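Local coordinates for phycoerythrin alpha-2 chain, chloroplastic (Rhodomonas sp. CS24, PDB 1XG0), which harvests light for photosynthesis as a small alpha chain of cryptophyte phycoerythrin, carrying a covalently bound 15,16-dihydrobiliverdin chromophore, at residues 29-33 / 34-38; 48-51 / 52-55. All coordinates share one frame; numbering follows the deposited sequence. Where two conformers were deposited one is given.

Contact 1: residues 29-33 / 34-38; sequences AKAGG and KDDEM. With DBV (15,16-dihydrobiliverdin), chain G.
The carboxylate of Asp36 lies between Lys30 on one face and Ala31 CB and Gly33 O on the other, while its outer edge meets the N-H of Ala31 and, tilted, of Gly32. Over the first face Lys30 bends at chi3, which brings its CE above the carboxylate, 4.0 Å from Asp36 CG. The Ala31 methyl sits across the opposite face, 3.7 Å from Asp36 OD1; its small size suits a place where the backbone must come close.

At the edge, Ala31 N donates to OD1 of Asp36 over 2.8 Å on the syn lone pair, nearly straight at 167°. Gly32 N reaches OD2 of Asp36, also 2.8 Å away, from the syn side but tilted 23° out of the plane, and Gly33 N adds a weak third bond to OD2 from the face opposite Lys30. Three successive N-H groups turned toward one anion form a backbone nest, here of the right-then-left kind: Ala31 has negative phi and Gly32 positive phi, 74°, a conformation easy for glycine.

Asp36 CG stands anti to its carbonyl carbon, swinging the carboxylate back over the loop, while Asp36 N donates to Gly33 O at 2.9 Å as the 3-10 turn 34-36 begins. A leucine here has no oxygen to offer, so the three N-H groups would probably be left without their common acceptor and the glycine loop freer to turn.

Beyond the turn the backbone lines the chromophore: Glu37 O lies 3.4 Å from DBV CMD. Glu37 OE1 is held by Gly18 N, and Asp35 forms a salt bridge with a basic side chain of another chain. Lys30 NZ is 4.8 Å from Asp36 OD2, too far for a salt bridge, yet its charge and the converging N-H dipoles would be expected to stabilise Asp36 as the anion.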
ATOM      1  N   ALA B  29      35.391  -8.578   2.252  1.00  6.51           N
ATOM      2  CA  ALA B  29      35.816  -9.961   2.113  1.00  6.50           C
ATOM      3  C   ALA B  29      34.633 -10.904   1.877  1.00  6.58           C
ATOM      4  O   ALA B  29      33.515 -10.686   2.372  1.00  6.18           O
ATOM      5  CB  ALA B  29      36.575 -10.385   3.367  1.00  7.86           C
ATOM      6  N   LYS B  30      34.902 -11.982   1.147  1.00  6.82           N
ATOM      7  CA  LYS B  30      33.927 -13.004   0.840  1.00  6.86           C
ATOM      8  C   LYS B  30      33.860 -14.053   1.943  1.00  7.77           C
ATOM      9  O   LYS B  30      34.842 -14.330   2.642  1.00  8.64           O
ATOM     10  CB  LYS B  30      34.247 -13.706  -0.435  1.00  8.32           C
ATOM     11  CG  LYS B  30      34.238 -12.790  -1.639  1.00  9.44           C
ATOM     12  CD  LYS B  30      34.453 -13.481  -2.913  1.00 10.88           C
ATOM     13  CE  LYS B  30      33.267 -14.217  -3.412  1.00 13.56           C
ATOM     14  NZ  LYS B  30      33.432 -14.749  -4.820  1.00 15.59           N
ATOM     15  N   ALA B  31      32.669 -14.641   2.084  1.00  8.29           N
ATOM     16  CA  ALA B  31      32.426 -15.732   3.049  1.00  9.81           C
ATOM     17  C   ALA B  31      32.748 -17.121   2.506  1.00 10.76           C
ATOM     18  O   ALA B  31      33.016 -18.029   3.245  1.00 14.63           O
ATOM     19  CB  ALA B  31      30.977 -15.692   3.482  1.00  9.52           C
ATOM     20  N   GLY B  32      32.694 -17.282   1.191  1.00 10.27           N
ATOM     21  CA  GLY B  32      32.826 -18.564   0.547  1.00 11.86           C
ATOM     22  C   GLY B  32      31.573 -19.391   0.726  1.00 11.88           C
ATOM     23  O   GLY B  32      31.674 -20.596   0.916  1.00 15.00           O
ATOM     24  N   GLY B  33      30.389 -18.818   0.658  1.00 10.50           N
ATOM     25  CA  GLY B  33      29.124 -19.514   0.794  1.00 11.43           C
ATOM     26  C   GLY B  33      27.965 -18.588   0.477  1.00  9.98           C
ATOM     27  O   GLY B  33      28.163 -17.524  -0.149  1.00  9.27           O
ATOM     28  N   LYS B  34      26.764 -18.948   0.953  1.00  9.42           N
ATOM     29  CA  LYS B  34      25.563 -18.245   0.540  0.50  9.58           C
ATOM     30  C   LYS B  34      25.532 -16.786   0.992  1.00  6.68           C
ATOM     31  O   LYS B  34      24.830 -15.975   0.381  1.00  6.25           O
ATOM     32  CB  LYS B  34      24.334 -19.010   1.041  0.50 11.31           C
ATOM     33  CG  LYS B  34      24.077 -20.324   0.288  0.50 17.63           C
ATOM     34  CD  LYS B  34      23.143 -20.104  -0.897  0.50 22.34           C
ATOM     35  CE  LYS B  34      22.443 -21.357  -1.271  0.50 22.20           C
ATOM     36  NZ  LYS B  34      23.368 -22.198  -2.078  0.50 26.06           N
ATOM     37  N   ASP B  35      26.318 -16.423   2.007  1.00  6.91           N
ATOM     38  CA  ASP B  35      26.391 -15.021   2.411  1.00  6.60           C
ATOM     39  C   ASP B  35      26.934 -14.135   1.284  1.00  5.29           C
ATOM     40  O   ASP B  35      26.733 -12.921   1.317  1.00  5.91           O
ATOM     41  CB  ASP B  35      27.180 -14.846   3.693  1.00  6.57           C
ATOM     42  CG  ASP B  35      26.491 -15.439   4.894  1.00  7.48           C
ATOM     43  OD1 ASP B  35      25.262 -15.331   5.006  1.00 10.31           O
ATOM     44  OD2 ASP B  35      27.205 -15.976   5.761  1.00  8.87           O
ATOM     45  N   ASP B  36      27.655 -14.706   0.314  1.00  5.41           N
ATOM     46  CA  ASP B  36      28.123 -13.923  -0.829  1.00  5.69           C
ATOM     47  C   ASP B  36      27.020 -13.551  -1.812  1.00  5.77           C
ATOM     48  O   ASP B  36      27.249 -12.769  -2.723  1.00  7.51           O
ATOM     49  CB  ASP B  36      29.256 -14.697  -1.537  1.00  5.88           C
ATOM     50  CG  ASP B  36      30.462 -14.861  -0.641  1.00  6.02           C
ATOM     51  OD1 ASP B  36      30.736 -13.952   0.174  1.00  6.68           O
ATOM     52  OD2 ASP B  36      31.155 -15.903  -0.760  1.00  8.03           O
ATOM     53  N   GLU B  37      25.828 -14.106  -1.625  1.00  5.59           N
ATOM     54  CA  GLU B  37      24.660 -13.835  -2.475  1.00  5.15           C
ATOM     55  C   GLU B  37      23.578 -13.020  -1.714  1.00  5.07           C
ATOM     56  O   GLU B  37      22.465 -12.879  -2.212  1.00  5.53           O
ATOM     57  CB  GLU B  37      24.054 -15.108  -3.001  1.00  6.28           C
ATOM     58  CG  GLU B  37      24.999 -15.961  -3.840  1.00  9.07           C
ATOM     59  CD  GLU B  37      24.175 -17.194  -4.369  1.00 10.80           C
ATOM     60  OE1 GLU B  37      23.494 -17.005  -5.320  1.00 11.89           O
ATOM     61  OE2 GLU B  37      24.191 -18.272  -3.743  1.00 17.00           O
ATOM     62  N   MET B  38      23.937 -12.506  -0.545  1.00  5.06           N
ATOM     63  CA  MET B  38      23.003 -11.789   0.317  1.00  5.08           C
ATOM     64  C   MET B  38      23.704 -10.554   0.882  1.00  5.29           C
ATOM     65  O   MET B  38      24.910 -10.523   1.025  1.00  5.30           O
ATOM     66  CB  MET B  38      22.507 -12.703   1.466  1.00  5.40           C
ATOM     67  CG  MET B  38      21.904 -13.988   0.991  1.00  5.18           C
ATOM     68  SD  MET B  38      21.104 -14.980   2.286  1.00  5.54           S
ATOM     69  CE  MET B  38      22.545 -15.444   3.223  1.00  5.81           C
TER
HETATM   70  NA  DBV G 219      17.801  -9.170 -11.579  1.00  6.77           N
HETATM   71  C1A DBV G 219      17.420 -10.178 -12.395  1.00  7.16           C
HETATM   72  C2A DBV G 219      17.367 -11.437 -11.644  1.00  7.40           C
HETATM   73  C3A DBV G 219      17.777 -11.145 -10.367  1.00  6.75           C
HETATM   74  C4A DBV G 219      18.034  -9.701 -10.307  1.00  6.11           C
HETATM   75  CMA DBV G 219      16.925 -12.703 -12.228  1.00  8.93           C
HETATM   76  CBA DBV G 219      17.053 -11.884  -8.049  1.00  7.22           C
HETATM   77  OA  DBV G 219      17.139 -10.036 -13.605  1.00  8.95           O
HETATM   78  CHA DBV G 219      18.433  -8.975  -9.227  1.00  5.77           C
HETATM   79  CAA DBV G 219      17.970 -12.120  -9.234  1.00  7.02           C
HETATM   80  NB  DBV G 219      19.537  -6.977  -8.343  1.00  5.67           N
HETATM   81  C1B DBV G 219      18.606  -7.540  -9.194  1.00  6.06           C
HETATM   82  C2B DBV G 219      17.915  -6.488  -9.867  1.00  5.79           C
HETATM   83  C3B DBV G 219      18.533  -5.305  -9.494  1.00  5.87           C
HETATM   84  C4B DBV G 219      19.563  -5.596  -8.524  1.00  5.40           C
HETATM   85  CHB DBV G 219      20.287  -4.660  -7.813  1.00  5.84           C
HETATM   86  CMB DBV G 219      16.660  -6.568 -10.674  1.00  6.65           C
HETATM   87  CAB DBV G 219      18.206  -3.939 -10.005  1.00  5.96           C
HETATM   88  CBB DBV G 219      18.826  -3.665 -11.401  1.00  6.10           C
HETATM   89  CGB DBV G 219      20.317  -3.896 -11.375  1.00  6.13           C
HETATM   90  O1B DBV G 219      21.044  -3.073 -10.784  1.00  6.79           O
HETATM   91  O2B DBV G 219      20.764  -4.975 -11.924  1.00  6.75           O
HETATM   92  CHC DBV G 219      22.470  -6.551  -3.814  1.00  5.35           C
HETATM   93  NC  DBV G 219      21.349  -5.880  -5.904  1.00  5.41           N
HETATM   94  C1C DBV G 219      21.058  -4.729  -6.651  1.00  5.73           C
HETATM   95  C2C DBV G 219      21.652  -3.617  -5.956  1.00  5.97           C
HETATM   96  C3C DBV G 219      22.235  -4.126  -4.800  1.00  5.39           C
HETATM   97  C4C DBV G 219      22.054  -5.506  -4.808  1.00  5.45           C
HETATM   98  CMC DBV G 219      22.922  -3.344  -3.706  1.00  6.14           C
HETATM   99  CAC DBV G 219      21.567  -2.204  -6.411  1.00  6.59           C
HETATM  100  CBC DBV G 219      20.225  -1.512  -6.167  1.00  8.19           C
HETATM  101  CGC DBV G 219      19.843  -1.032  -4.808  1.00  9.50           C
HETATM  102  O1C DBV G 219      20.772  -0.689  -4.039  1.00 10.19           O
HETATM  103  O2C DBV G 219      18.621  -0.969  -4.454  1.00 10.86           O
HETATM  104  ND  DBV G 219      24.863  -6.717  -4.467  1.00  5.13           N
HETATM  105  C1D DBV G 219      23.616  -7.452  -4.345  1.00  5.45           C
HETATM  106  C2D DBV G 219      23.975  -8.528  -3.374  1.00  5.81           C
HETATM  107  C3D DBV G 219      25.243  -8.447  -2.995  1.00  5.42           C
HETATM  108  C4D DBV G 219      25.833  -7.268  -3.713  1.00  5.50           C
HETATM  109  CMD DBV G 219      22.951  -9.549  -2.956  1.00  6.91           C
HETATM  110  CAD DBV G 219      25.936  -9.317  -2.047  1.00  6.41           C
HETATM  111  CBD DBV G 219      27.211  -9.278  -1.741  1.00  6.96           C
HETATM  112  OD  DBV G 219      27.015  -6.858  -3.662  1.00  6.14           O

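Contact 2: residues 48-51 / 52-55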
ATOM      1  N   GLU B  48       9.998  11.238   2.215  1.00  6.36           N
ATOM      2  CA  GLU B  48       9.075  12.091   1.497  1.00  7.11           C
ATOM      3  C   GLU B  48       7.813  11.313   1.155  1.00  6.02           C
ATOM      4  O   GLU B  48       7.874  10.156   0.733  1.00  7.06           O
ATOM      5  CB  GLU B  48       9.711  12.647   0.211  1.00 10.65           C
ATOM      6  CG  GLU B  48      10.932  13.523   0.468  1.00 14.01           C
ATOM      7  CD  GLU B  48      11.062  14.652  -0.544  1.00 19.72           C
ATOM      8  OE1 GLU B  48      11.591  14.354  -1.648  1.00 19.66           O
ATOM      9  OE2 GLU B  48      10.626  15.844  -0.290  1.00 27.74           O
ATOM     10  N   VAL B  49       6.682  12.004   1.259  1.00  5.76           N
ATOM     11  CA  VAL B  49       5.374  11.469   0.870  1.00  5.51           C
ATOM     12  C   VAL B  49       4.756  12.467  -0.081  1.00  5.77           C
ATOM     13  O   VAL B  49       4.721  13.677   0.215  1.00  6.92           O
ATOM     14  CB  VAL B  49       4.467  11.216   2.091  1.00  6.27           C
ATOM     15  CG1 VAL B  49       3.075  10.791   1.662  1.00  6.32           C
ATOM     16  CG2 VAL B  49       5.102  10.140   2.962  1.00  6.90           C
ATOM     17  N   SER B  50       4.248  11.970  -1.204  1.00  5.77           N
ATOM     18  CA  SER B  50       3.723  12.814  -2.249  1.00  5.94           C
ATOM     19  C   SER B  50       2.271  13.250  -2.002  1.00  5.97           C
ATOM     20  O   SER B  50       1.531  12.648  -1.232  1.00  5.98           O
ATOM     21  CB  SER B  50       3.746  12.066  -3.568  1.00  6.99           C
ATOM     22  OG  SER B  50       2.782  11.009  -3.547  1.00  6.41           O
ATOM     23  N   THR B  51       1.890  14.297  -2.740  1.00  7.09           N
ATOM     24  CA  THR B  51       0.515  14.754  -2.839  0.50  7.83           C
ATOM     25  C   THR B  51      -0.394  13.605  -3.250  1.00  6.73           C
ATOM     26  O   THR B  51      -1.506  13.398  -2.714  1.00  7.22           O
ATOM     27  CB  THR B  51       0.398  15.841  -3.927  0.50  9.69           C
ATOM     28  OG1 THR B  51       1.282  16.938  -3.658  0.50 12.06           O
ATOM     29  CG2 THR B  51      -0.948  16.464  -3.868  0.50 13.78           C
ATOM     30  N   GLY B  52       0.027  12.844  -4.242  1.00  6.93           N
ATOM     31  CA  GLY B  52      -0.788  11.766  -4.745  1.00  7.61           C
ATOM     32  C   GLY B  52      -1.046  10.681  -3.713  1.00  6.35           C
ATOM     33  O   GLY B  52      -2.175  10.170  -3.575  1.00  7.10           O
ATOM     34  N   THR B  53      -0.006  10.312  -2.970  1.00  5.68           N
ATOM     35  CA  THR B  53      -0.190   9.345  -1.910  1.00  5.59           C
ATOM     36  C   THR B  53      -1.135   9.888  -0.837  1.00  5.50           C
ATOM     37  O   THR B  53      -2.038   9.173  -0.369  1.00  6.00           O
ATOM     38  CB  THR B  53       1.152   8.960  -1.274  1.00  6.32           C
ATOM     39  OG1 THR B  53       1.932   8.336  -2.300  1.00  7.19           O
ATOM     40  CG2 THR B  53       0.997   8.043  -0.114  1.00  6.89           C
ATOM     41  N   ALA B  54      -0.934  11.143  -0.450  1.00  5.36           N
ATOM     42  CA  ALA B  54      -1.803  11.755   0.558  1.00  5.49           C
ATOM     43  C   ALA B  54      -3.271  11.772   0.107  1.00  5.36           C
ATOM     44  O   ALA B  54      -4.193  11.532   0.896  1.00  5.74           O
ATOM     45  CB  ALA B  54      -1.310  13.162   0.875  1.00  6.23           C
ATOM     46  N   GLU B  55      -3.504  12.095  -1.173  1.00  6.27           N
ATOM     47  CA  GLU B  55      -4.861  12.099  -1.727  1.00  6.47           C
ATOM     48  C   GLU B  55      -5.446  10.698  -1.703  1.00  6.74           C
ATOM     49  O   GLU B  55      -6.644  10.515  -1.425  1.00  7.01           O
ATOM     50  CB  GLU B  55      -4.864  12.687  -3.142  1.00  7.39           C
ATOM     51  CG  GLU B  55      -4.659  14.192  -3.092  1.00  8.22           C
ATOM     52  CD  GLU B  55      -4.623  14.918  -4.420  1.00 12.38           C
ATOM     53  OE1 GLU B  55      -4.466  14.265  -5.434  1.00 18.46           O
ATOM     54  OE2 GLU B  55      -4.751  16.172  -4.398  1.00 14.38           O
TER
HETATM   55  O   HOH W   1       4.423   9.066  -1.523  1.00  5.90           O
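Ser50 is the N-cap of helix 51-64, its hydroxyl standing in for the carbonyl that the first turn lacks. Ser50 OG accepts from Thr53 N at 2.9 Å, with an N-H...O angle of 166°. Ser50 chi1 of 69° sets OG between the backbone N and the carbonyl carbon, where it can reach forward to Thr53. Serine suits the site because its short arm delivers an oxygen without bulk. The helical ladder starts at once: Ala54 N donates to Ser50 O at 3.0 Å, and Glu55 N to Thr51 O at 2.8 Å.

This inner side is the closely packed one. Val49 CG1, anti to the backbone N, meets Thr53 CG2 at 3.9 Å, the two side chains crossing at about a right angle. Apolar side chains of a neighbouring protein chain cover Val49, Thr53 and the buried Ala54, whose lone methyl fits between helix and neighbour. Ser50 OG is also hydrogen-bonded to an acidic side chain of a further protein chain, so the cap belongs to an interface as well as to the helix.

The outer side is looser. Thr51 and Glu55 run side by side, pointing the same way, and touch only lightly, Thr51 CG2 lying 3.9 Å from Glu55 OE2. Both are exposed, like Gly52, and Thr51 has more than one conformation. Glu55 OE2 is nonetheless held by a polar side chain of the neighbouring chain.

Thr53 OG1 does not reach Ser50 N to complete a capping box; a water bridges the two, accepting from Ser50 N at 2.9 Å and hydrogen-bonded to Thr53 OG1 at 2.7 Å.

In the fold
Contact 1 comes first along the chain, in the loop that follows strand 7-15 and leads into strand 38-46; contact 2 comes after that strand, where the chain enters helix 51-64. Strand 38-46, paired antiparallel with strand 7-15, runs from one to the other, and the contacts fall on opposite sides of the chain's centre, their own centres 39 Å apart and their nearest atoms about 26 Å apart. They share no helix or strand: contact 1 ends at Met38, the first residue of strand 38-46. In this elongated chain of 67 residues, contact 1 shapes the end beside a dihydrobiliverdin, whereas contact 2 starts the helix that packs against other protein chains of the assembly.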